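Putative uncharacterized protein PH0242 (Pyrococcus horikoshii, PDB 3VU1) is an archaeal membrane protein of the AglB oligosaccharyltransferase family, modelled here as its C-terminal globular domain with a bound calcium ion. Local coordinates at residues L68-N73 / G104-R109; T108-N113 / D408-F413. All coordinates share one frame; numbering follows the deposited sequence.

Interaction 1: L68-N73 / G104-R109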
loop_
_atom_site.group_PDB
_atom_site.type_symbol
_atom_site.label_atom_id
_atom_site.label_comp_id
_atom_site.label_asym_id
_atom_site.label_seq_id
_atom_site.Cartn_x
_atom_site.Cartn_y
_atom_site.Cartn_z
ATOM N N LEU A 68 -5.555 4.037 -3.038
ATOM C CA LEU A 68 -6.607 4.073 -2.013
ATOM C C LEU A 68 -8.004 3.819 -2.541
ATOM O O LEU A 68 -8.791 3.159 -1.882
ATOM C CB LEU A 68 -6.576 5.384 -1.222
ATOM C CG LEU A 68 -5.346 5.585 -0.319
ATOM C CD1 LEU A 68 -5.135 7.026 0.132
ATOM C CD2 LEU A 68 -5.392 4.675 0.885
ATOM N N ALA A 69 -8.300 4.350 -3.724
ATOM C CA ALA A 69 -9.653 4.375 -4.262
ATOM C C ALA A 69 -9.940 3.119 -5.076
ATOM O O ALA A 69 -11.055 2.906 -5.519
ATOM C CB ALA A 69 -9.864 5.626 -5.124
ATOM N N ARG A 70 -8.946 2.283 -5.304
ATOM C CA ARG A 70 -9.183 1.173 -6.204
ATOM C C ARG A 70 -8.943 -0.174 -5.600
ATOM O O ARG A 70 -8.604 -0.293 -4.434
ATOM C CB ARG A 70 -8.369 1.317 -7.468
ATOM C CG ARG A 70 -8.589 2.642 -8.101
ATOM C CD ARG A 70 -9.869 2.725 -8.920
ATOM N NE ARG A 70 -9.408 3.379 -10.139
ATOM C CZ ARG A 70 -9.624 2.956 -11.371
ATOM N NH1 ARG A 70 -10.410 1.924 -11.587
ATOM N NH2 ARG A 70 -9.083 3.631 -12.381
ATOM N N ASP A 71 -9.119 -1.192 -6.427
ATOM C CA ASP A 71 -9.212 -2.554 -5.977
ATOM C C ASP A 71 -8.522 -3.340 -7.060
ATOM O O ASP A 71 -8.460 -2.890 -8.202
ATOM C CB ASP A 71 -10.687 -2.940 -5.900
ATOM C CG ASP A 71 -10.906 -4.358 -5.394
ATOM O OD1 ASP A 71 -12.011 -4.909 -5.678
ATOM O OD2 ASP A 71 -9.984 -4.904 -4.726
ATOM N N GLY A 72 -7.969 -4.491 -6.693
ATOM C CA GLY A 72 -7.452 -5.434 -7.664
ATOM C C GLY A 72 -6.224 -4.971 -8.392
ATOM O O GLY A 72 -5.406 -4.253 -7.836
ATOM N N ASN A 73 -6.098 -5.386 -9.647
ATOM C CA ASN A 73 -4.852 -5.211 -10.393
ATOM C C ASN A 73 -4.430 -3.777 -10.544
ATOM O O ASN A 73 -3.265 -3.464 -10.308
ATOM C CB ASN A 73 -4.941 -5.847 -11.782
ATOM C CG ASN A 73 -4.690 -7.331 -11.751
ATOM O OD1 ASN A 73 -4.034 -7.848 -10.849
ATOM N ND2 ASN A 73 -5.207 -8.024 -12.739
ATOM N N GLY A 104 -7.874 9.355 -8.178
ATOM C CA GLY A 104 -7.419 7.970 -8.393
ATOM C C GLY A 104 -8.127 7.285 -9.550
ATOM O O GLY A 104 -7.880 6.102 -9.840
ATOM N N GLY A 105 -9.022 8.014 -10.213
ATOM C CA GLY A 105 -9.669 7.505 -11.418
ATOM C C GLY A 105 -10.837 6.578 -11.148
ATOM O O GLY A 105 -11.314 5.909 -12.058
ATOM N N ALA A 106 -11.330 6.566 -9.904
ATOM C CA ALA A 106 -12.497 5.749 -9.509
ATOM C C ALA A 106 -13.847 6.317 -9.954
ATOM O O ALA A 106 -14.811 5.581 -10.100
ATOM C CB ALA A 106 -12.499 5.546 -7.993
ATOM N N ILE A 107 -13.922 7.635 -10.098
ATOM C CA ILE A 107 -15.164 8.327 -10.397
ATOM C C ILE A 107 -14.946 9.435 -11.441
ATOM O O ILE A 107 -13.829 9.892 -11.675
ATOM C CB ILE A 107 -15.801 8.961 -9.138
ATOM C CG1 ILE A 107 -14.872 9.985 -8.480
ATOM C CG2 ILE A 107 -16.220 7.907 -8.127
ATOM C CD1 ILE A 107 -15.599 10.831 -7.452
ATOM N N THR A 108 -16.027 9.867 -12.066
ATOM C CA THR A 108 -15.946 10.943 -13.028
ATOM C C THR A 108 -15.943 12.306 -12.326
ATOM O O THR A 108 -16.259 12.410 -11.124
ATOM C CB THR A 108 -17.111 10.881 -14.043
ATOM O OG1 THR A 108 -18.337 11.301 -13.424
ATOM C CG2 THR A 108 -17.245 9.477 -14.601
ATOM N N ARG A 109 -15.598 13.338 -13.093
ATOM C CA ARG A 109 -15.625 14.710 -12.616
ATOM C C ARG A 109 -17.005 15.079 -12.100
ATOM O O ARG A 109 -17.129 15.725 -11.055
ATOM C CB ARG A 109 -15.212 15.664 -13.725
ATOM C CG ARG A 109 -15.026 17.090 -13.260
ATOM C CD ARG A 109 -13.952 17.770 -14.073
ATOM N NE ARG A 109 -14.206 19.197 -14.115
ATOM C CZ ARG A 109 -14.099 19.933 -15.211
ATOM N NH1 ARG A 109 -14.370 21.224 -15.162
ATOM N NH2 ARG A 109 -13.743 19.371 -16.359
#
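Ala-69 and Gly-104 mark the closest backbone approach, 5.9 Å between their CA atoms, where the last turn of helix 60-69 meets the loop that follows helix 97-103. Gly-105 is the first residue after that helix to leave helical phi/psi; its positive phi (81°) and two bonds back into the last turn make a Schellman motif. One residue on, Ala-106 CB comes within 3.9 Å of Ala-69 CB, a small apolar contact.

Arg-70 provides the polar part. Its CG stands anti to the carbonyl carbon (chi1 -53°), the chain bends at chi2 and chi3, and NE ends beside Gly-104 O. NE of Arg-70 donates to Gly-104 O at 3.1 Å in a nearly straight bond (176° at the hydrogen); the acceptor lies at the guanidinium edge, in its plane. Gly-105 O sits over one face, offset toward the rim and 3.2 Å from Arg-70 NH2, but the poor angle rules out a hydrogen bond. The aliphatic part also touches the loop, Arg-70 CD lying 4.0 Å from Ala-106 CB. NH2 has its strong partner in Glu-414, a salt bridge to strand 412-431. The contact thus centres on the Schellman C-terminus of helix 97-103, with Gly-104 O held by Arg-70 NE from just past the end of helix 60-69.

Interaction 2: T108-N113 / D408-F413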
loop_
_atom_site.group_PDB
_atom_site.type_symbol
_atom_site.label_atom_id
_atom_site.label_comp_id
_atom_site.label_asym_id
_atom_site.label_seq_id
_atom_site.Cartn_x
_atom_site.Cartn_y
_atom_site.Cartn_z
ATOM N N THR A 108 -16.027 9.867 -12.066
ATOM C CA THR A 108 -15.946 10.943 -13.028
ATOM C C THR A 108 -15.943 12.306 -12.326
ATOM O O THR A 108 -16.259 12.410 -11.124
ATOM C CB THR A 108 -17.111 10.881 -14.043
ATOM O OG1 THR A 108 -18.337 11.301 -13.424
ATOM C CG2 THR A 108 -17.245 9.477 -14.601
ATOM N N ARG A 109 -15.598 13.338 -13.093
ATOM C CA ARG A 109 -15.625 14.710 -12.616
ATOM C C ARG A 109 -17.005 15.079 -12.100
ATOM O O ARG A 109 -17.129 15.725 -11.055
ATOM C CB ARG A 109 -15.212 15.664 -13.725
ATOM C CG ARG A 109 -15.026 17.090 -13.260
ATOM C CD ARG A 109 -13.952 17.770 -14.073
ATOM N NE ARG A 109 -14.206 19.197 -14.115
ATOM C CZ ARG A 109 -14.099 19.933 -15.211
ATOM N NH1 ARG A 109 -14.370 21.224 -15.162
ATOM N NH2 ARG A 109 -13.743 19.371 -16.359
ATOM N N LYS A 110 -18.027 14.643 -12.835
ATOM C CA LYS A 110 -19.418 14.893 -12.474
ATOM C C LYS A 110 -19.733 14.297 -11.115
ATOM O O LYS A 110 -20.299 14.975 -10.248
ATOM C CB LYS A 110 -20.365 14.310 -13.511
ATOM C CG LYS A 110 -21.811 14.444 -13.113
ATOM C CD LYS A 110 -22.748 14.142 -14.268
ATOM C CE LYS A 110 -24.176 14.207 -13.757
ATOM N NZ LYS A 110 -25.145 13.694 -14.753
ATOM N N GLU A 111 -19.352 13.034 -10.922
ATOM C CA GLU A 111 -19.566 12.381 -9.638
ATOM C C GLU A 111 -18.788 13.054 -8.483
ATOM O O GLU A 111 -19.283 13.145 -7.344
ATOM C CB GLU A 111 -19.218 10.915 -9.752
ATOM C CG GLU A 111 -20.106 10.189 -10.723
ATOM C CD GLU A 111 -19.576 8.815 -11.068
ATOM O OE1 GLU A 111 -18.372 8.688 -11.408
ATOM O OE2 GLU A 111 -20.367 7.855 -10.983
ATOM N N TYR A 112 -17.591 13.539 -8.799
ATOM C CA TYR A 112 -16.726 14.147 -7.815
ATOM C C TYR A 112 -17.346 15.408 -7.181
ATOM O O TYR A 112 -17.291 15.586 -5.970
ATOM C CB TYR A 112 -15.348 14.418 -8.431
ATOM C CG TYR A 112 -14.575 15.493 -7.748
ATOM C CD1 TYR A 112 -14.144 15.348 -6.426
ATOM C CD2 TYR A 112 -14.282 16.679 -8.409
ATOM C CE1 TYR A 112 -13.452 16.367 -5.776
ATOM C CE2 TYR A 112 -13.573 17.699 -7.781
ATOM C CZ TYR A 112 -13.159 17.550 -6.463
ATOM O OH TYR A 112 -12.444 18.577 -5.842
ATOM N N ASN A 113 -17.945 16.280 -7.985
ATOM C CA ASN A 113 -18.419 17.551 -7.450
ATOM C C ASN A 113 -19.507 18.224 -8.264
ATOM O O ASN A 113 -19.711 19.418 -8.146
ATOM C CB ASN A 113 -17.251 18.518 -7.268
ATOM C CG ASN A 113 -17.566 19.630 -6.292
ATOM O OD1 ASN A 113 -18.351 19.469 -5.337
ATOM N ND2 ASN A 113 -16.952 20.766 -6.520
ATOM N N ASP A 408 -14.956 17.625 -20.590
ATOM C CA ASP A 408 -16.230 16.936 -20.440
ATOM C C ASP A 408 -16.348 16.340 -18.988
ATOM O O ASP A 408 -15.442 15.652 -18.502
ATOM C CB ASP A 408 -16.323 15.890 -21.582
ATOM C CG ASP A 408 -17.596 15.057 -21.564
ATOM O OD1 ASP A 408 -18.370 15.108 -20.596
ATOM O OD2 ASP A 408 -17.825 14.300 -22.529
ATOM N N TYR A 409 -17.457 16.632 -18.305
ATOM C CA TYR A 409 -17.699 16.164 -16.929
ATOM C C TYR A 409 -17.916 14.667 -16.779
ATOM O O TYR A 409 -17.836 14.124 -15.656
ATOM C CB TYR A 409 -18.863 16.923 -16.283
ATOM C CG TYR A 409 -18.463 18.317 -15.875
ATOM C CD1 TYR A 409 -18.251 19.306 -16.837
ATOM C CD2 TYR A 409 -18.252 18.642 -14.535
ATOM C CE1 TYR A 409 -17.854 20.574 -16.482
ATOM C CE2 TYR A 409 -17.861 19.917 -14.167
ATOM C CZ TYR A 409 -17.665 20.871 -15.148
ATOM O OH TYR A 409 -17.272 22.132 -14.807
ATOM N N ASP A 410 -18.179 13.984 -17.889
ATOM C CA ASP A 410 -18.364 12.543 -17.799
ATOM C C ASP A 410 -17.023 11.846 -17.865
ATOM O O ASP A 410 -16.950 10.628 -17.874
ATOM C CB ASP A 410 -19.319 12.019 -18.875
ATOM C CG ASP A 410 -20.760 12.477 -18.659
ATOM O OD1 ASP A 410 -21.304 12.324 -17.532
ATOM O OD2 ASP A 410 -21.352 12.994 -19.635
ATOM N N ALA A 411 -15.959 12.634 -17.918
ATOM C CA ALA A 411 -14.612 12.094 -18.002
ATOM C C ALA A 411 -14.153 11.588 -16.639
ATOM O O ALA A 411 -14.428 12.210 -15.615
ATOM C CB ALA A 411 -13.654 13.162 -18.511
ATOM N N SER A 412 -13.469 10.455 -16.631
ATOM C CA SER A 412 -12.628 10.125 -15.500
ATOM C C SER A 412 -11.190 10.109 -16.029
ATOM O O SER A 412 -10.974 10.058 -17.244
ATOM C CB SER A 412 -13.045 8.800 -14.868
ATOM O OG SER A 412 -12.770 7.751 -15.756
ATOM N N PHE A 413 -10.216 10.196 -15.131
ATOM C CA PHE A 413 -8.812 10.177 -15.531
ATOM C C PHE A 413 -8.044 9.062 -14.814
ATOM O O PHE A 413 -8.006 9.012 -13.588
ATOM C CB PHE A 413 -8.188 11.542 -15.255
ATOM C CG PHE A 413 -8.842 12.660 -16.000
ATOM C CD1 PHE A 413 -8.406 13.010 -17.285
ATOM C CD2 PHE A 413 -9.923 13.356 -15.439
ATOM C CE1 PHE A 413 -9.020 14.054 -17.985
ATOM C CE2 PHE A 413 -10.549 14.386 -16.141
ATOM C CZ PHE A 413 -10.090 14.746 -17.416
#
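Arg-109 sends CG anti to its backbone N (chi1 -172°) and bends at chi2, while Tyr-409 has CG beside its own N and anti to the carbonyl carbon. The guanidinium lies over one face of the ring in a cation-pi contact: Arg-109 CZ is 4.0 Å from the centroid of the Tyr-409 ring and 23° off its normal, displaced toward the rim, with the planes 32° apart. NH1 comes near the Tyr-409 hydroxyl without a hydrogen-bonding angle.

Next to this cation-pi pair, the first turn of helix 109-113 docks on a type I turn, Asp-408 to Ala-411, whose Asp-408 OD1 also closes an Asx turn with Asp-410 N. Thr-108 and Glu-111 form a capping box, Thr-108 N giving to Glu-111 OE1 at 2.7 Å and Glu-111 N to Thr-108 OG1 at 3.2 Å. Two amides of the first helical turn donate to the other segment: Arg-109 N reaches Ala-411 O at 3.0 Å, and Lys-110 N reaches Tyr-409 O at 2.9 Å. The Lys-110 and Asp-410 side chains run alongside each other, their charged ends 4.9 Å apart (Lys-110 NZ to Asp-410 OD1) and not in contact.

In the fold
Segments 104-109 and 108-113 overlap at Thr-108 and Arg-109, and the centres of interactions 1 and 2 are 12 Å apart. Interaction 1 is buried and joins parts close in sequence, the ends of helices 60-69 and 97-103; interaction 2 lies farther out, its centre about 25 Å from the centre of the chain against 14 Å, is partly buried, and ties helix 109-113 to a turn some 295 residues later. An arginine serves in both, but in-plane toward a carbonyl at a helix C-terminus in the first, and over the face of a tyrosine, toward its rim, beside a helix N-terminus in the second. Strand 412-431 connects them: Glu-414 pairs with Arg-70, and Ile-107 O packs against Ser-412 CB.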